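Local atomic coordinates of diacylglycerol lipase (Aspergillus oryzae, PDB entry 5XK2), a protein that probably hydrolyses the ester bonds of mono- and diacylglycerols, as a fungal class 3 lipase of the alpha/beta-hydrolase fold. Residues A[32-36]-A[61-65]; A[102-106]-A[215-219]; A[120-124]-A[161-166]; A[222-227]-A[239-245]. The contacts are given in a common frame with arbitrary orientation. Residues are numbered along the deposited sequence.

Interaction 1 of 4, residues A[32-36]-A[61-65]; sequences NNYVA and LSFSD
The end of the short helix 31-34 and the two residues after it lie against one side of an extended strand, 61-65. N32 to Y34 are helical, with Y34 (phi/psi -93/-1) closing the helix; V35 (-107/2) follows, and A36 (-59/143) is extended. The closest backbone approach is Y34 to S62, 4.9 Å between CA atoms. Along the strand, L61 points away from the helix. S62 points toward it and carries the contact: with chi1 in p (68°), its OG donates a hydrogen bond of 2.7 Å to A36 O, and its CB sits 3.6 Å from N33 O. A water bridges the two segments, donating to A36 O (2.9 Å) and accepting from S62 N (3.0 Å). F63 turns its side chain to the other side, onto V127, R130 and I131 of helix 118-138. S64 faces the helix again, its OG 3.8 Å from CD1 of Y34, whose p rotamer (58°) lays the ring along the strand and in cation-pi contact with R89. D65 runs on beyond reach of 32-36; its carboxylate bonds T67, I68 and T69 in the turn that follows. Strand 58-65 is the outermost on this side of the central sheet, pairing with 71-78, so the arrangement is that of an N-terminal helical element packed on the face of the outer strands opposite helix 118-138 in an alpha/beta-hydrolase sheet.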
loop_
_atom_site.group_PDB
_atom_site.type_symbol
_atom_site.label_atom_id
_atom_site.label_comp_id
_atom_site.label_asym_id
_atom_site.label_seq_id
_atom_site.Cartn_x
_atom_site.Cartn_y
_atom_site.Cartn_z
ATOM N N ASN A 32 3.608 -2.942 21.351
ATOM C CA ASN A 32 4.065 -3.358 22.674
ATOM C C ASN A 32 4.917 -4.621 22.645
ATOM O O ASN A 32 5.801 -4.783 23.482
ATOM C CB ASN A 32 2.871 -3.578 23.614
ATOM C CG ASN A 32 1.877 -4.593 23.049
ATOM O OD1 ASN A 32 1.245 -4.340 22.031
ATOM N ND2 ASN A 32 1.747 -5.739 23.708
ATOM N N ASN A 33 4.650 -5.529 21.704
ATOM C CA ASN A 33 5.404 -6.776 21.672
ATOM C C ASN A 33 6.773 -6.609 21.049
ATOM O O ASN A 33 7.715 -7.275 21.469
ATOM C CB ASN A 33 4.630 -7.862 20.911
ATOM C CG ASN A 33 3.379 -8.305 21.642
ATOM O OD1 ASN A 33 3.352 -8.364 22.882
ATOM N ND2 ASN A 33 2.324 -8.607 20.883
ATOM N N TYR A 34 6.919 -5.731 20.066
ATOM C CA TYR A 34 8.258 -5.636 19.487
ATOM C C TYR A 34 9.153 -4.562 20.113
ATOM O O TYR A 34 10.298 -4.384 19.689
ATOM C CB TYR A 34 8.190 -5.458 17.955
ATOM C CG TYR A 34 7.430 -4.288 17.377
ATOM C CD1 TYR A 34 7.935 -2.985 17.439
ATOM C CD2 TYR A 34 6.259 -4.500 16.665
ATOM C CE1 TYR A 34 7.237 -1.917 16.847
ATOM C CE2 TYR A 34 5.566 -3.453 16.092
ATOM C CZ TYR A 34 6.055 -2.177 16.175
ATOM O OH TYR A 34 5.357 -1.157 15.583
ATOM N N VAL A 35 8.641 -3.818 21.093
ATOM C CA VAL A 35 9.537 -3.066 21.987
ATOM C C VAL A 35 9.655 -3.663 23.394
ATOM O O VAL A 35 10.318 -3.092 24.262
ATOM C CB VAL A 35 9.110 -1.604 22.089
ATOM C CG1 VAL A 35 9.020 -1.002 20.686
ATOM C CG2 VAL A 35 7.789 -1.478 22.839
ATOM N N ALA A 36 8.982 -4.785 23.634
ATOM C CA ALA A 36 8.930 -5.365 24.979
ATOM C C ALA A 36 10.304 -5.712 25.557
ATOM O O ALA A 36 11.201 -6.185 24.842
ATOM C CB ALA A 36 8.051 -6.618 24.967
ATOM N N LEU A 61 13.535 -11.491 23.925
ATOM C CA LEU A 61 14.152 -10.351 23.254
ATOM C C LEU A 61 13.210 -9.796 22.209
ATOM O O LEU A 61 12.540 -10.552 21.536
ATOM C CB LEU A 61 15.477 -10.759 22.586
ATOM C CG LEU A 61 16.211 -9.636 21.835
ATOM C CD1 LEU A 61 16.566 -8.483 22.763
ATOM C CD2 LEU A 61 17.452 -10.163 21.163
ATOM N N SER A 62 13.144 -8.477 22.099
ATOM C CA SER A 62 12.401 -7.861 21.009
ATOM C C SER A 62 13.383 -7.040 20.176
ATOM O O SER A 62 14.480 -6.668 20.644
ATOM C CB SER A 62 11.264 -6.984 21.537
ATOM O OG SER A 62 11.813 -5.849 22.207
ATOM N N PHE A 63 12.999 -6.768 18.941
ATOM C CA PHE A 63 13.834 -5.991 18.038
ATOM C C PHE A 63 12.979 -5.171 17.099
ATOM O O PHE A 63 11.878 -5.570 16.702
ATOM C CB PHE A 63 14.787 -6.905 17.243
ATOM C CG PHE A 63 14.112 -8.100 16.621
ATOM C CD1 PHE A 63 13.557 -8.019 15.356
ATOM C CD2 PHE A 63 14.081 -9.319 17.293
ATOM C CE1 PHE A 63 12.938 -9.122 14.787
ATOM C CE2 PHE A 63 13.471 -10.418 16.741
ATOM C CZ PHE A 63 12.895 -10.325 15.488
ATOM N N SER A 64 13.447 -3.966 16.815
ATOM C CA SER A 64 12.747 -3.096 15.888
ATOM C C SER A 64 13.774 -2.273 15.120
ATOM O O SER A 64 14.624 -1.623 15.737
ATOM C CB SER A 64 11.768 -2.209 16.654
ATOM O OG SER A 64 10.944 -1.462 15.781
ATOM N N ASP A 65 13.725 -2.305 13.795
ATOM C CA ASP A 65 14.611 -1.460 12.994
ATOM C C ASP A 65 13.786 -0.453 12.221
ATOM O O ASP A 65 13.190 -0.796 11.203
ATOM C CB ASP A 65 15.435 -2.321 12.036
ATOM C CG ASP A 65 16.233 -1.501 11.032
ATOM O OD1 ASP A 65 16.486 -0.307 11.280
ATOM O OD2 ASP A 65 16.603 -2.067 9.983
HETATM O O HOH W 1 14.040 -6.816 24.434
#

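Interaction 2 of 4, residues A[102-106]-A[215-219]; sequences TFPQT and TMGYV
A tyrosine hydroxyl reaching across to a main-chain carbonyl ties these two irregular segments together: Y218 OH donates to F103 O at 2.7 Å. The same carbonyl accepts from a water (3.0 Å) that also donates to M216 O (3.1 Å). CA atoms stand well apart, F103 to M216 at 7.5 Å and Q105 to G217 at 8.6 Å, so side chains fill the gap. Segment 102-106 is extended, entering a short strand at Q105; 215-216 end a 3-10 turn, and G217 follows at phi/psi 89/21, where a CB would jam against the preceding carbonyl. Q105, chi1 m and chi2 t, lays NE2 over one face of the Y218 ring and donates a weak hydrogen bond to G217 O (3.0 Å). M216 (m, t, t) brings SD to 3.5 Å from F103 CD2, an oblique Met-aromatic contact. L263 of the second subunit packs on F103 and M216. Within the chain, the F103 ring meets W97 of helix 94-98 edge-to-face, E117 of strand 116-117 touches F103 and Y218, and T106 packs on helix 118-138.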
loop_
_atom_site.group_PDB
_atom_site.type_symbol
_atom_site.label_atom_id
_atom_site.label_comp_id
_atom_site.label_asym_id
_atom_site.label_seq_id
_atom_site.Cartn_x
_atom_site.Cartn_y
_atom_site.Cartn_z
ATOM N N THR A 102 11.565 -3.267 -8.747
ATOM C CA THR A 102 12.811 -4.012 -8.917
ATOM C C THR A 102 13.089 -4.804 -7.645
ATOM O O THR A 102 12.865 -4.306 -6.547
ATOM C CB THR A 102 14.007 -3.075 -9.239
ATOM O OG1 THR A 102 15.213 -3.839 -9.317
ATOM C CG2 THR A 102 14.171 -2.008 -8.178
ATOM N N PHE A 103 13.548 -6.043 -7.799
ATOM C CA PHE A 103 13.781 -6.927 -6.654
ATOM C C PHE A 103 15.097 -7.679 -6.856
ATOM O O PHE A 103 15.102 -8.861 -7.202
ATOM C CB PHE A 103 12.630 -7.933 -6.485
ATOM C CG PHE A 103 11.280 -7.295 -6.194
ATOM C CD1 PHE A 103 10.907 -6.975 -4.896
ATOM C CD2 PHE A 103 10.392 -7.043 -7.220
ATOM C CE1 PHE A 103 9.660 -6.395 -4.633
ATOM C CE2 PHE A 103 9.151 -6.464 -6.963
ATOM C CZ PHE A 103 8.790 -6.153 -5.667
ATOM N N PRO A 104 16.228 -6.984 -6.673
ATOM C CA PRO A 104 17.530 -7.618 -6.911
ATOM C C PRO A 104 17.808 -8.794 -5.991
ATOM O O PRO A 104 17.356 -8.813 -4.838
ATOM C CB PRO A 104 18.525 -6.488 -6.646
ATOM C CG PRO A 104 17.792 -5.526 -5.782
ATOM C CD PRO A 104 16.361 -5.589 -6.225
ATOM N N GLN A 105 18.582 -9.748 -6.516
ATOM C CA GLN A 105 18.986 -10.947 -5.790
ATOM C C GLN A 105 20.388 -10.796 -5.215
ATOM O O GLN A 105 21.195 -10.002 -5.710
ATOM C CB GLN A 105 18.936 -12.177 -6.695
ATOM C CG GLN A 105 17.524 -12.473 -7.180
ATOM C CD GLN A 105 17.431 -13.762 -7.928
ATOM O OE1 GLN A 105 18.417 -14.240 -8.481
ATOM N NE2 GLN A 105 16.237 -14.342 -7.958
ATOM N N THR A 106 20.640 -11.500 -4.118
ATOM C CA THR A 106 21.960 -11.488 -3.484
ATOM C C THR A 106 22.358 -12.921 -3.123
ATOM O O THR A 106 21.505 -13.800 -3.072
ATOM C CB THR A 106 21.940 -10.577 -2.233
ATOM O OG1 THR A 106 23.273 -10.289 -1.801
ATOM C CG2 THR A 106 21.150 -11.225 -1.086
ATOM N N THR A 215 9.340 -14.109 -13.657
ATOM C CA THR A 215 10.233 -13.592 -14.696
ATOM C C THR A 215 11.429 -12.833 -14.109
ATOM O O THR A 215 12.392 -12.526 -14.813
ATOM C CB THR A 215 9.473 -12.660 -15.681
ATOM O OG1 THR A 215 8.738 -11.679 -14.941
ATOM C CG2 THR A 215 8.504 -13.461 -16.532
ATOM N N MET A 216 11.374 -12.549 -12.808
ATOM C CA MET A 216 12.489 -11.925 -12.111
ATOM C C MET A 216 13.449 -12.970 -11.514
ATOM O O MET A 216 14.389 -12.627 -10.783
ATOM C CB MET A 216 11.964 -10.993 -11.017
ATOM C CG MET A 216 11.234 -9.776 -11.554
ATOM S SD MET A 216 10.378 -8.951 -10.207
ATOM C CE MET A 216 9.764 -7.477 -11.025
ATOM N N GLY A 217 13.190 -14.242 -11.801
ATOM C CA GLY A 217 14.069 -15.316 -11.362
ATOM C C GLY A 217 13.762 -15.899 -9.995
ATOM O O GLY A 217 14.625 -16.510 -9.365
ATOM N N TYR A 218 12.535 -15.706 -9.524
ATOM C CA TYR A 218 12.137 -16.245 -8.230
ATOM C C TYR A 218 11.144 -17.377 -8.388
ATOM O O TYR A 218 10.358 -17.403 -9.344
ATOM C CB TYR A 218 11.499 -15.162 -7.364
ATOM C CG TYR A 218 12.457 -14.086 -6.929
ATOM C CD1 TYR A 218 13.166 -14.219 -5.747
ATOM C CD2 TYR A 218 12.637 -12.938 -7.688
ATOM C CE1 TYR A 218 14.049 -13.226 -5.324
ATOM C CE2 TYR A 218 13.515 -11.932 -7.274
ATOM C CZ TYR A 218 14.205 -12.092 -6.087
ATOM O OH TYR A 218 15.065 -11.115 -5.652
ATOM N N VAL A 219 11.187 -18.319 -7.457
ATOM C CA VAL A 219 10.172 -19.357 -7.382
ATOM C C VAL A 219 9.750 -19.473 -5.922
ATOM O O VAL A 219 10.251 -18.734 -5.087
ATOM C CB VAL A 219 10.684 -20.701 -7.936
ATOM C CG1 VAL A 219 11.068 -20.541 -9.395
ATOM C CG2 VAL A 219 11.847 -21.169 -7.147
HETATM O O HOH W 2 15.407 -9.865 -9.968
#

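Interaction 3 of 4, residues A[120-124]-A[161-166]; sequences FWTAW and LAAADL
Two tryptophans one helical turn apart, W121 and W124, fill most of the space between helices 120-124 and 161-166, whose axes cross at -61° and approach to 10.1 Å. Both segments are regular alpha helix, and the nearest CA pairs are W124 with A162 (6.1 Å) and W121 with L161 (6.6 Å). W124, chi1 t (160°) and chi2 -123°, points at the partner helix. Its six-membered ring lies over the methyl of A162, a CH-pi contact with CB 3.6 Å from the ring centroid, while CH2 reaches L166 CG at 3.9 Å. From the ring's edge, NE1 donates a nearly straight hydrogen bond of 2.7 Å to D165 OD2. D165 takes the t rotamer to meet it, and its buried carboxylate also forms a salt bridge with R128. W121 leaves its helix sideways, but chi1 t (-179°) swings the indole back so that CE3 is 3.9 Å from L161 CB and CH2 is 3.7 Å from D165 OD2. L161 (m, t) extends CD1 to 3.5 Å from W121 N and 3.7 Å from F120 CB. F120, chi1 m, turns its ring away from 161-166 to earlier residues of the same helix 154-168, L154, A157 and I158. The contact joins helix 118-138 to helix 154-168, the helix following the probable nucleophile elbow; W121 also rests on P108, and L161 packs on L188 of helix 186-195.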
loop_
_atom_site.group_PDB
_atom_site.type_symbol
_atom_site.label_atom_id
_atom_site.label_comp_id
_atom_site.label_asym_id
_atom_site.label_seq_id
_atom_site.Cartn_x
_atom_site.Cartn_y
_atom_site.Cartn_z
ATOM N N PHE A 120 14.869 -8.797 1.838
ATOM C CA PHE A 120 14.489 -9.704 2.922
ATOM C C PHE A 120 15.723 -10.324 3.570
ATOM O O PHE A 120 15.767 -10.519 4.798
ATOM C CB PHE A 120 13.565 -10.813 2.409
ATOM C CG PHE A 120 12.256 -10.323 1.871
ATOM C CD1 PHE A 120 11.475 -9.423 2.595
ATOM C CD2 PHE A 120 11.792 -10.774 0.649
ATOM C CE1 PHE A 120 10.254 -8.980 2.079
ATOM C CE2 PHE A 120 10.584 -10.343 0.133
ATOM C CZ PHE A 120 9.816 -9.434 0.848
ATOM N N TRP A 121 16.733 -10.632 2.757
ATOM C CA TRP A 121 17.952 -11.217 3.311
ATOM C C TRP A 121 18.642 -10.185 4.204
ATOM O O TRP A 121 19.128 -10.513 5.279
ATOM C CB TRP A 121 18.905 -11.691 2.206
ATOM C CG TRP A 121 20.172 -12.321 2.776
ATOM C CD1 TRP A 121 21.439 -11.814 2.725
ATOM C CD2 TRP A 121 20.264 -13.556 3.494
ATOM N NE1 TRP A 121 22.320 -12.676 3.356
ATOM C CE2 TRP A 121 21.619 -13.748 3.834
ATOM C CE3 TRP A 121 19.331 -14.532 3.866
ATOM C CZ2 TRP A 121 22.056 -14.868 4.545
ATOM C CZ3 TRP A 121 19.766 -15.642 4.568
ATOM C CH2 TRP A 121 21.119 -15.805 4.899
ATOM N N THR A 122 18.670 -8.938 3.746
ATOM C CA THR A 122 19.243 -7.841 4.541
ATOM C C THR A 122 18.522 -7.681 5.886
ATOM O O THR A 122 19.173 -7.536 6.934
ATOM C CB THR A 122 19.201 -6.517 3.757
ATOM O OG1 THR A 122 20.011 -6.650 2.577
ATOM C CG2 THR A 122 19.737 -5.363 4.618
ATOM N N ALA A 123 17.195 -7.753 5.856
ATOM C CA ALA A 123 16.399 -7.628 7.074
ATOM C C ALA A 123 16.791 -8.698 8.096
ATOM O O ALA A 123 16.959 -8.406 9.279
ATOM C CB ALA A 123 14.915 -7.713 6.749
ATOM N N TRP A 124 16.934 -9.940 7.643
ATOM C CA TRP A 124 17.340 -11.026 8.522
ATOM C C TRP A 124 18.749 -10.797 9.052
ATOM O O TRP A 124 19.008 -10.990 10.232
ATOM C CB TRP A 124 17.265 -12.359 7.774
ATOM C CG TRP A 124 18.070 -13.501 8.359
ATOM C CD1 TRP A 124 19.034 -14.229 7.714
ATOM C CD2 TRP A 124 17.961 -14.067 9.677
ATOM N NE1 TRP A 124 19.533 -15.201 8.544
ATOM C CE2 TRP A 124 18.884 -15.136 9.750
ATOM C CE3 TRP A 124 17.165 -13.783 10.799
ATOM C CZ2 TRP A 124 19.047 -15.915 10.906
ATOM C CZ3 TRP A 124 17.315 -14.563 11.936
ATOM C CH2 TRP A 124 18.254 -15.609 11.988
ATOM N N LEU A 161 13.660 -16.956 4.983
ATOM C CA LEU A 161 15.115 -16.937 4.852
ATOM C C LEU A 161 15.796 -17.187 6.200
ATOM O O LEU A 161 16.828 -17.841 6.255
ATOM C CB LEU A 161 15.582 -15.615 4.256
ATOM C CG LEU A 161 15.138 -15.362 2.815
ATOM C CD1 LEU A 161 15.531 -13.947 2.408
ATOM C CD2 LEU A 161 15.766 -16.389 1.846
ATOM N N ALA A 162 15.227 -16.664 7.285
ATOM C CA ALA A 162 15.771 -16.936 8.616
ATOM C C ALA A 162 15.755 -18.431 8.924
ATOM O O ALA A 162 16.739 -18.977 9.412
ATOM C CB ALA A 162 14.987 -16.169 9.695
ATOM N N ALA A 163 14.630 -19.092 8.662
ATOM C CA ALA A 163 14.546 -20.525 8.907
ATOM C C ALA A 163 15.605 -21.282 8.094
ATOM O O ALA A 163 16.261 -22.180 8.612
ATOM C CB ALA A 163 13.128 -21.059 8.564
ATOM N N ALA A 164 15.739 -20.921 6.826
ATOM C CA ALA A 164 16.702 -21.571 5.931
ATOM C C ALA A 164 18.109 -21.485 6.522
ATOM O O ALA A 164 18.837 -22.477 6.618
ATOM C CB ALA A 164 16.671 -20.931 4.566
ATOM N N ASP A 165 18.471 -20.277 6.932
ATOM C CA ASP A 165 19.813 -20.012 7.472
ATOM C C ASP A 165 20.013 -20.737 8.804
ATOM O O ASP A 165 21.023 -21.436 9.004
ATOM C CB ASP A 165 19.994 -18.493 7.613
ATOM C CG ASP A 165 21.429 -18.076 7.901
ATOM O OD1 ASP A 165 22.371 -18.845 7.620
ATOM O OD2 ASP A 165 21.606 -16.941 8.393
ATOM N N LEU A 166 19.057 -20.581 9.723
ATOM C CA LEU A 166 19.152 -21.241 11.010
ATOM C C LEU A 166 19.348 -22.747 10.878
ATOM O O LEU A 166 20.135 -23.340 11.611
ATOM C CB LEU A 166 17.911 -20.929 11.863
ATOM C CG LEU A 166 17.887 -19.488 12.370
ATOM C CD1 LEU A 166 16.532 -19.196 13.040
ATOM C CD2 LEU A 166 19.020 -19.218 13.384
#

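Interaction 4 of 4, residues A[222-227]-A[239-245]; sequences SPEYYI and QVTVLDG
This is an antiparallel beta pairing at the edge of the alpha/beta-hydrolase central sheet: strand 240-243 is outermost and strand 224-227 joins it to 198-203. The axes of strands 224-227 and 240-243 approach to 4.5 Å at 152°. E224-L243 and Y226-T241 are hydrogen-bonded pairs (CA-CA 5.1 Å), with E224 N to L243 O 2.8 Å, L243 N to E224 O 2.9 Å, and Y226 N to T241 O and T241 N to Y226 O both 2.9 Å. Y225-V242 and I227-V240 are non-hydrogen-bonded pairs. On the face of Y225 and I227, Y225 (chi1 m) lays its ring against V242, CE2 to CG2 3.6 Å, and meets F18 edge-to-face. The other face carries E224, chi1 t, its carboxylate bonded to T202 and N252, and Y226, whose CB is 4.2 Å from L243 CD1. A cis peptide precedes P223, where the pairing runs out; just before it, S222 OG accepts a weak hydrogen bond of 3.1 Å from G245 N.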
loop_
_atom_site.group_PDB
_atom_site.type_symbol
_atom_site.label_atom_id
_atom_site.label_comp_id
_atom_site.label_asym_id
_atom_site.label_seq_id
_atom_site.Cartn_x
_atom_site.Cartn_y
_atom_site.Cartn_z
ATOM N N SER A 222 8.189 -25.056 -1.622
ATOM C CA SER A 222 7.089 -26.000 -1.729
ATOM C C SER A 222 6.980 -26.810 -0.424
ATOM O O SER A 222 7.978 -27.019 0.261
ATOM C CB SER A 222 7.340 -26.913 -2.947
ATOM O OG SER A 222 6.471 -28.030 -2.943
ATOM N N PRO A 223 5.769 -27.262 -0.057
ATOM C CA PRO A 223 4.509 -27.063 -0.789
ATOM C C PRO A 223 3.804 -25.759 -0.451
ATOM O O PRO A 223 4.208 -25.020 0.444
ATOM C CB PRO A 223 3.649 -28.248 -0.318
ATOM C CG PRO A 223 4.105 -28.462 1.106
ATOM C CD PRO A 223 5.600 -28.170 1.089
ATOM N N GLU A 224 2.708 -25.524 -1.155
ATOM C CA GLU A 224 1.815 -24.399 -0.890
ATOM C C GLU A 224 0.606 -24.916 -0.135
ATOM O O GLU A 224 -0.031 -25.876 -0.583
ATOM C CB GLU A 224 1.380 -23.746 -2.208
ATOM C CG GLU A 224 0.270 -22.666 -2.067
ATOM C CD GLU A 224 -0.225 -22.152 -3.430
ATOM O OE1 GLU A 224 0.341 -22.526 -4.478
ATOM O OE2 GLU A 224 -1.197 -21.380 -3.460
ATOM N N TYR A 225 0.269 -24.279 0.984
ATOM C CA TYR A 225 -0.993 -24.585 1.652
ATOM C C TYR A 225 -1.945 -23.504 1.229
ATOM O O TYR A 225 -1.920 -22.390 1.753
ATOM C CB TYR A 225 -0.810 -24.630 3.187
ATOM C CG TYR A 225 -0.011 -25.835 3.627
ATOM C CD1 TYR A 225 1.386 -25.841 3.565
ATOM C CD2 TYR A 225 -0.656 -26.987 4.058
ATOM C CE1 TYR A 225 2.108 -26.955 3.940
ATOM C CE2 TYR A 225 0.067 -28.113 4.426
ATOM C CZ TYR A 225 1.452 -28.081 4.369
ATOM O OH TYR A 225 2.190 -29.209 4.739
ATOM N N TYR A 226 -2.826 -23.865 0.293
ATOM C CA TYR A 226 -3.689 -22.905 -0.389
ATOM C C TYR A 226 -5.035 -22.878 0.303
ATOM O O TYR A 226 -5.780 -23.866 0.278
ATOM C CB TYR A 226 -3.818 -23.323 -1.857
ATOM C CG TYR A 226 -4.740 -22.513 -2.734
ATOM C CD1 TYR A 226 -4.732 -21.110 -2.713
ATOM C CD2 TYR A 226 -5.585 -23.162 -3.629
ATOM C CE1 TYR A 226 -5.569 -20.386 -3.565
ATOM C CE2 TYR A 226 -6.403 -22.452 -4.477
ATOM C CZ TYR A 226 -6.396 -21.073 -4.441
ATOM O OH TYR A 226 -7.232 -20.403 -5.311
ATOM N N ILE A 227 -5.331 -21.755 0.950
ATOM C CA ILE A 227 -6.569 -21.596 1.712
ATOM C C ILE A 227 -7.626 -20.973 0.821
ATOM O O ILE A 227 -7.399 -19.915 0.243
ATOM C CB ILE A 227 -6.383 -20.687 2.941
ATOM C CG1 ILE A 227 -5.233 -21.170 3.822
ATOM C CG2 ILE A 227 -7.705 -20.576 3.729
ATOM C CD1 ILE A 227 -4.742 -20.061 4.757
ATOM N N GLN A 239 -11.054 -26.658 2.985
ATOM C CA GLN A 239 -10.640 -25.365 2.457
ATOM C C GLN A 239 -9.135 -25.134 2.458
ATOM O O GLN A 239 -8.684 -23.992 2.307
ATOM C CB GLN A 239 -11.353 -24.253 3.220
ATOM C CG GLN A 239 -12.863 -24.321 2.986
ATOM C CD GLN A 239 -13.643 -23.435 3.944
ATOM O OE1 GLN A 239 -13.396 -23.448 5.148
ATOM N NE2 GLN A 239 -14.581 -22.645 3.412
ATOM N N VAL A 240 -8.361 -26.176 2.751
ATOM C CA VAL A 240 -6.908 -26.067 2.638
ATOM C C VAL A 240 -6.415 -27.177 1.719
ATOM O O VAL A 240 -6.663 -28.360 1.968
ATOM C CB VAL A 240 -6.193 -26.175 3.994
ATOM C CG1 VAL A 240 -4.676 -25.921 3.834
ATOM C CG2 VAL A 240 -6.770 -25.168 4.995
ATOM N N THR A 241 -5.724 -26.781 0.662
ATOM C CA THR A 241 -5.251 -27.718 -0.357
ATOM C C THR A 241 -3.737 -27.666 -0.446
ATOM O O THR A 241 -3.179 -26.579 -0.550
ATOM C CB THR A 241 -5.868 -27.373 -1.717
ATOM O OG1 THR A 241 -7.303 -27.450 -1.610
ATOM C CG2 THR A 241 -5.389 -28.325 -2.768
ATOM N N VAL A 242 -3.082 -28.826 -0.375
ATOM C CA VAL A 242 -1.613 -28.875 -0.395
ATOM C C VAL A 242 -1.142 -29.101 -1.823
ATOM O O VAL A 242 -1.516 -30.096 -2.458
ATOM C CB VAL A 242 -1.068 -29.986 0.533
ATOM C CG1 VAL A 242 0.428 -29.849 0.694
ATOM C CG2 VAL A 242 -1.727 -29.896 1.901
ATOM N N LEU A 243 -0.345 -28.165 -2.342
ATOM C CA LEU A 243 0.091 -28.226 -3.731
ATOM C C LEU A 243 1.601 -28.180 -3.793
ATOM O O LEU A 243 2.197 -27.182 -3.383
ATOM C CB LEU A 243 -0.484 -27.060 -4.530
ATOM C CG LEU A 243 -1.999 -26.987 -4.532
ATOM C CD1 LEU A 243 -2.484 -25.638 -5.052
ATOM C CD2 LEU A 243 -2.555 -28.122 -5.406
ATOM N N ASP A 244 2.246 -29.230 -4.294
ATOM C CA ASP A 244 3.708 -29.135 -4.316
ATOM C C ASP A 244 4.212 -28.691 -5.688
ATOM O O ASP A 244 3.420 -28.498 -6.615
ATOM C CB ASP A 244 4.378 -30.433 -3.827
ATOM C CG ASP A 244 4.075 -31.639 -4.666
ATOM O OD1 ASP A 244 3.283 -31.554 -5.623
ATOM O OD2 ASP A 244 4.644 -32.707 -4.332
ATOM N N GLY A 245 5.528 -28.504 -5.805
ATOM C CA GLY A 245 6.143 -27.901 -6.993
ATOM C C GLY A 245 6.648 -26.493 -6.728
ATOM O O GLY A 245 6.138 -25.807 -5.852
HETATM O O HOH W 3 -8.053 -24.995 -0.888
#

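In the fold
The sheet connects the two most distant contacts: interaction 1 covers one outermost strand, 58-65, and interaction 4 forms the other edge, their centres 32 Å apart on opposite sides of the chain's centre. Interaction 3, 18 Å from the first and 22 Å from the fourth between centres, packs two helices nearer the middle. It touches interaction 2, where T106 CG2 meets W121 CD1 at 3.9 Å; these centres are 16 Å apart. Segment 215-219 leads almost directly into 222-227, joining interactions 2 and 4 along the chain. The probable catalytic triad, S153, D206 and H268, lies near the side chains of F120 in interaction 3 and Y226 in interaction 4, without touching either.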